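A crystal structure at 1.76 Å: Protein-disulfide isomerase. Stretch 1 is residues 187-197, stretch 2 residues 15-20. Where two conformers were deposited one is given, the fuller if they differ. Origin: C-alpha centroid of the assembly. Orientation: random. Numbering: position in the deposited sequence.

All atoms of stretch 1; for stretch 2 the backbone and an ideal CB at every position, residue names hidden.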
# COMPACT_ATOMS: atom_id res chain seq x y z
N SER A 187 -14.01 -8.00 -10.54
CA SER A 187 -15.19 -7.76 -9.70
C SER A 187 -15.46 -6.27 -9.38
O SER A 187 -16.61 -5.85 -9.20
CB SER A 187 -15.13 -8.61 -8.42
OG SER A 187 -13.98 -8.32 -7.66
N LEU A 188 -14.39 -5.49 -9.27
CA LEU A 188 -14.53 -4.09 -8.95
C LEU A 188 -15.08 -3.24 -10.10
O LEU A 188 -15.99 -2.44 -9.90
CB LEU A 188 -13.20 -3.52 -8.46
CG LEU A 188 -13.25 -2.03 -8.08
CD1 LEU A 188 -14.22 -1.70 -6.92
CD2 LEU A 188 -11.85 -1.54 -7.78
N ARG A 189 -14.49 -3.40 -11.28
CA ARG A 189 -14.79 -2.51 -12.41
C ARG A 189 -16.29 -2.34 -12.74
O ARG A 189 -16.73 -1.19 -12.91
CB ARG A 189 -13.97 -2.88 -13.66
CG ARG A 189 -14.25 -1.98 -14.86
CD ARG A 189 -13.36 -2.29 -16.02
NE ARG A 189 -13.79 -3.49 -16.72
CZ ARG A 189 -13.25 -3.91 -17.86
NH1 ARG A 189 -12.27 -3.22 -18.43
NH2 ARG A 189 -13.70 -5.01 -18.43
N PRO A 190 -17.08 -3.44 -12.80
CA PRO A 190 -18.50 -3.22 -13.10
C PRO A 190 -19.23 -2.37 -12.05
O PRO A 190 -20.15 -1.62 -12.39
CB PRO A 190 -19.09 -4.64 -13.16
CG PRO A 190 -17.90 -5.55 -13.39
CD PRO A 190 -16.79 -4.89 -12.63
N GLN A 191 -18.81 -2.47 -10.79
CA GLN A 191 -19.39 -1.64 -9.74
C GLN A 191 -19.01 -0.18 -9.86
O GLN A 191 -19.85 0.70 -9.60
CB GLN A 191 -19.06 -2.20 -8.35
CG GLN A 191 -19.48 -3.67 -8.26
CD GLN A 191 -19.22 -4.28 -6.90
OE1 GLN A 191 -19.93 -4.01 -5.93
NE2 GLN A 191 -18.20 -5.14 -6.84
N ILE A 192 -17.79 0.09 -10.32
CA ILE A 192 -17.36 1.47 -10.59
C ILE A 192 -18.13 2.05 -11.78
O ILE A 192 -18.70 3.14 -11.69
CB ILE A 192 -15.85 1.57 -10.81
CG1 ILE A 192 -15.13 1.31 -9.48
CG2 ILE A 192 -15.45 2.95 -11.42
CD1 ILE A 192 -13.66 1.32 -9.57
N LEU A 193 -18.17 1.30 -12.88
CA LEU A 193 -18.87 1.78 -14.10
C LEU A 193 -20.37 1.98 -13.87
O LEU A 193 -20.95 2.93 -14.39
CB LEU A 193 -18.60 0.84 -15.28
CG LEU A 193 -17.11 0.73 -15.71
CD1 LEU A 193 -16.95 -0.21 -16.92
CD2 LEU A 193 -16.44 2.09 -15.99
N ALA A 194 -21.00 1.11 -13.07
CA ALA A 194 -22.43 1.25 -12.73
C ALA A 194 -22.73 2.58 -12.05
O ALA A 194 -23.75 3.24 -12.34
CB ALA A 194 -22.91 0.11 -11.86
N ARG A 195 -21.84 2.96 -11.13
CA ARG A 195 -21.92 4.22 -10.38
C ARG A 195 -21.63 5.43 -11.28
O ARG A 195 -22.31 6.46 -11.20
CB ARG A 195 -20.90 4.20 -9.23
CG ARG A 195 -21.37 4.65 -7.84
CD ARG A 195 -22.33 5.83 -7.84
NE ARG A 195 -21.92 6.85 -6.88
CZ ARG A 195 -21.17 7.91 -7.18
NH1 ARG A 195 -20.85 8.77 -6.24
NH2 ARG A 195 -20.76 8.12 -8.43
N LEU A 196 -20.61 5.30 -12.12
CA LEU A 196 -20.25 6.41 -13.01
C LEU A 196 -21.37 6.69 -14.02
O LEU A 196 -21.61 7.83 -14.39
CB LEU A 196 -18.96 6.13 -13.77
CG LEU A 196 -17.64 6.14 -13.01
CD1 LEU A 196 -16.50 5.71 -13.93
CD2 LEU A 196 -17.37 7.52 -12.39
N ASN A 197 -22.05 5.63 -14.46
CA ASN A 197 -23.02 5.72 -15.55
C ASN A 197 -24.50 5.70 -15.14
O ASN A 197 -25.37 5.40 -15.97
CB ASN A 197 -22.68 4.65 -16.62
CG ASN A 197 -21.30 4.91 -17.26
OD1 ASN A 197 -20.88 6.07 -17.35
ND2 ASN A 197 -20.60 3.86 -17.66
N UNK A 15 -14.86 15.20 -5.94
CA UNK A 15 -15.44 14.27 -6.93
C UNK A 15 -16.45 13.36 -6.23
O UNK A 15 -16.19 12.92 -5.10
CB UNK A 15 -14.35 13.44 -7.61
N UNK A 16 -17.60 13.11 -6.87
CA UNK A 16 -18.71 12.40 -6.22
C UNK A 16 -18.40 10.93 -5.89
O UNK A 16 -18.78 10.44 -4.83
CB UNK A 16 -19.95 12.46 -7.12
N UNK A 17 -17.71 10.23 -6.79
CA UNK A 17 -17.38 8.83 -6.52
C UNK A 17 -16.04 8.76 -5.79
O UNK A 17 -14.99 9.11 -6.34
CB UNK A 17 -17.33 8.02 -7.82
N UNK A 18 -16.08 8.28 -4.56
CA UNK A 18 -14.85 8.09 -3.80
C UNK A 18 -14.61 6.59 -3.63
O UNK A 18 -15.38 5.91 -2.92
CB UNK A 18 -14.92 8.79 -2.44
N UNK A 19 -13.56 6.09 -4.28
CA UNK A 19 -13.17 4.68 -4.17
C UNK A 19 -12.06 4.60 -3.12
O UNK A 19 -11.00 5.19 -3.28
CB UNK A 19 -12.71 4.11 -5.51
N UNK A 20 -12.32 3.84 -2.06
CA UNK A 20 -11.29 3.56 -1.05
C UNK A 20 -10.73 2.17 -1.30
O UNK A 20 -11.50 1.23 -1.45
CB UNK A 20 -11.85 3.67 0.37

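The helix of stretch 1 and the strand at 17-20 run nearly antiparallel, with 164° between their N-to-C directions and a closest axial approach of 10.2 Å.

Position 15 precedes the strand, with phi/psi of -62/138. Its ideal CB has nothing of stretch 1 within 5.5 Å, so stretch 1 sets almost no preference. The residue is Ala-15, which makes no contact.

At position 16 the phi/psi of -66/-40 are not those of a strand, and the CB points sideways, 3.9 Å from Arg-195 NH1. An acidic side chain could answer that charge; a polar or long flexible one could pass beside it. The deposited residue is Lys-16, which offers no opposite charge: its NZ lies 4.5 Å from Arg-195 NH1, a pairing of like charges. The aliphatic part makes the closer approach, with CD 3.4 Å from Arg-195 NH2. Lys-16 O lies 3.0 Å from Arg-195 NH1, near the guanidinium plane.

Position 17 points toward the helix. Its ideal CB is 3.5 Å from Arg-195 NH2 and 4.6 Å from Leu-196 CD2, and the Ile-192 side chain lies farther along. A branched or long aliphatic side chain suits this setting; methionine would also be plausible. It is Leu-17, with chi1 t and chi2 t, and it has the largest area covered by the other stretch, 93 Å². Its CG sits over one face of the Arg-195 guanidinium, while CD1 reaches 3.9 Å from Leu-196 CD2 and 4.3 Å from Ile-192 CG2.

Position 18 follows the strand's alternation and points away, with no atom of stretch 1 within 5.5 Å of its ideal CB. Many residues would fit, charged ones included. Arg-18 is found here; its side chain makes no contact with stretch 1 and is hydrogen-bonded elsewhere in the structure.

Position 19 turns toward the helix again. Its ideal CB stands 5.0 Å from Ile-192 CD1, a gap that a side chain longer than alanine can close, and the nearby groups, Leu-188 and Ile-192, are apolar. Leucine, isoleucine or methionine would be reasonable. Leu-19, with chi1 t and chi2 p, places CD2 3.8 Å from Ile-192 CD1 and CD1 4.0 Å from Leu-188 CD1, so the leucine packs against both Leu-188 and Ile-192.

Position 20 is out of reach, and its extended phi/psi of -101/132 would suit a beta-branched residue. It is Val-20, with chi1 t.

Stretch 2 (15-20) AKLRLV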
# COMPACT_ATOMS: atom_id res chain seq x y z
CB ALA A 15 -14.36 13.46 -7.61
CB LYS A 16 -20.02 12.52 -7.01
CG LYS A 16 -19.96 12.16 -8.50
CD LYS A 16 -21.22 11.42 -8.98
CE LYS A 16 -22.47 12.31 -9.04
NZ LYS A 16 -23.30 12.26 -7.79
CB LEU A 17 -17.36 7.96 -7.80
CG LEU A 17 -17.45 6.42 -7.64
CD1 LEU A 17 -17.64 5.75 -8.98
CD2 LEU A 17 -16.24 5.78 -6.96
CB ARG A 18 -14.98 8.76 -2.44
CG ARG A 18 -13.77 8.60 -1.51
CD ARG A 18 -12.55 9.36 -2.01
NE ARG A 18 -12.73 10.82 -1.92
CZ ARG A 18 -12.41 11.57 -0.86
NH1 ARG A 18 -11.89 11.02 0.23
NH2 ARG A 18 -12.60 12.88 -0.90
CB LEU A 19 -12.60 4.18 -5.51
CG LEU A 19 -11.99 2.77 -5.49
CD1 LEU A 19 -13.04 1.68 -5.12
CD2 LEU A 19 -11.28 2.44 -6.80
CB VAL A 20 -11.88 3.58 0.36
CG1 VAL A 20 -10.84 3.15 1.39
CG2 VAL A 20 -12.38 5.00 0.67
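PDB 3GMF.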